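Local coordinates for 3-hydroxyisobutyrate dehydrogenase family protein (Geobacter sulfurreducens, PDB 3PDU) that binds NADP+ and reduces succinic semialdehyde to gamma-hydroxybutyrate, as a member of the beta-hydroxyacid dehydrogenase family, at residues Q47-S50 against P51-C55. Sequence-based numbering, arbitrary orientation.
Sequences QASS and PAEVC
Glu53 lays the end of its side chain over the methyl group of Ala48, with OE2 3.5 Å from Ala48 CB. The other carboxylate oxygen, OE1, takes the backbone N-H of Ser49 at a distance of 2.8 Å between N and OE1. This bond is nearly straight, 169° at the hydrogen, yet the donor sits well above the carboxylate plane. The reach comes from an extended chain: CG is anti to the backbone N (chi1 -178°), and the carboxylate is carried back past the start of the helix to the preceding loop. A weak, long ion pair joins OE2 to Arg46.

Ser50 is the N-cap of helix 51-57. Its OG lies between its own backbone N and carbonyl carbon (chi1 68°), turned toward the first turn. There Ser50 OG accepts from Glu53 N at 3.1 Å. With Glu53 answering to Ser49 N rather than to the cap residue's own N-H, the return bond is shifted by one residue from that of a classical capping box. Ser50 O starts the helical bonding pattern by accepting from Val54 N, 3.1 Å away. Pro51 is the first residue of the helix, a position where its lack of an N-H costs no helical bond.

The turn leads from strand 46-47, outermost in the sheet of this chain, into the helix before strand 60-63 of the Rossmann-type NADP-binding domain. On its buried side Val54 CG2 packs 3.6 Å from Ala48 CB. Both residues also touch Thr28 of the neighbouring strand 27-30. Val54 reaches further, to Leu7 and Thr61, and Pro51 rests on Leu7 and Trp30. The Pro51 side chain lies about 7 Å from the bound NADP.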
loop_
_atom_site.group_PDB
_atom_site.type_symbol
_atom_site.label_atom_id
_atom_site.label_comp_id
_atom_site.label_asym_id
_atom_site.label_seq_id
_atom_site.Cartn_x
_atom_site.Cartn_y
_atom_site.Cartn_z
ATOM N N GLN A 47 -1.671 33.341 -34.945
ATOM C CA GLN A 47 -2.667 32.906 -33.968
ATOM C C GLN A 47 -3.967 32.534 -34.673
ATOM O O GLN A 47 -4.404 33.242 -35.575
ATOM C CB GLN A 47 -2.940 34.008 -32.941
ATOM C CG GLN A 47 -3.879 33.580 -31.813
ATOM C CD GLN A 47 -4.076 34.676 -30.798
ATOM O OE1 GLN A 47 -3.498 35.761 -30.921
ATOM N NE2 GLN A 47 -4.898 34.410 -29.787
ATOM N N ALA A 48 -4.585 31.432 -34.251
ATOM C CA ALA A 48 -5.897 31.032 -34.773
ATOM C C ALA A 48 -6.955 31.065 -33.678
ATOM O O ALA A 48 -6.629 31.070 -32.498
ATOM C CB ALA A 48 -5.825 29.635 -35.398
ATOM N N SER A 49 -8.224 31.064 -34.077
ATOM C CA SER A 49 -9.331 31.204 -33.129
ATOM C C SER A 49 -9.893 29.893 -32.582
ATOM O O SER A 49 -10.615 29.910 -31.592
ATOM C CB SER A 49 -10.472 32.009 -33.769
ATOM O OG SER A 49 -10.049 33.334 -34.041
ATOM N N SER A 50 -9.577 28.763 -33.217
ATOM C CA SER A 50 -10.063 27.470 -32.738
ATOM C C SER A 50 -9.251 26.305 -33.286
ATOM O O SER A 50 -8.522 26.443 -34.280
ATOM C CB SER A 50 -11.530 27.272 -33.135
ATOM O OG SER A 50 -11.628 27.136 -34.542
ATOM N N PRO A 51 -9.378 25.139 -32.647
ATOM C CA PRO A 51 -8.716 23.949 -33.187
ATOM C C PRO A 51 -9.207 23.650 -34.607
ATOM O O PRO A 51 -8.417 23.237 -35.455
ATOM C CB PRO A 51 -9.143 22.843 -32.210
ATOM C CG PRO A 51 -9.407 23.578 -30.923
ATOM C CD PRO A 51 -10.034 24.875 -31.351
ATOM N N ALA A 52 -10.497 23.870 -34.858
ATOM C CA ALA A 52 -11.074 23.635 -36.179
ATOM C C ALA A 52 -10.386 24.493 -37.235
ATOM O O ALA A 52 -10.064 24.013 -38.319
ATOM C CB ALA A 52 -12.593 23.910 -36.168
ATOM N N GLU A 53 -10.151 25.762 -36.914
ATOM C CA GLU A 53 -9.464 26.653 -37.845
ATOM C C GLU A 53 -8.049 26.170 -38.136
ATOM O O GLU A 53 -7.587 26.216 -39.277
ATOM C CB GLU A 53 -9.433 28.095 -37.322
ATOM C CG GLU A 53 -8.760 29.066 -38.292
ATOM C CD GLU A 53 -8.415 30.412 -37.670
ATOM O OE1 GLU A 53 -9.113 30.838 -36.728
ATOM O OE2 GLU A 53 -7.440 31.047 -38.133
ATOM N N VAL A 54 -7.357 25.699 -37.107
ATOM C CA VAL A 54 -5.998 25.208 -37.304
ATOM C C VAL A 54 -5.989 23.976 -38.219
ATOM O O VAL A 54 -5.206 23.896 -39.172
ATOM C CB VAL A 54 -5.335 24.866 -35.966
ATOM C CG1 VAL A 54 -3.953 24.231 -36.197
ATOM C CG2 VAL A 54 -5.217 26.122 -35.081
ATOM N N CYS A 55 -6.859 23.015 -37.931
ATOM C CA CYS A 55 -6.818 21.726 -38.638
ATOM C C CYS A 55 -7.350 21.809 -40.072
ATOM O O CYS A 55 -7.028 20.972 -40.916
ATOM C CB CYS A 55 -7.561 20.652 -37.844
ATOM S SG CYS A 55 -6.727 20.217 -36.292
#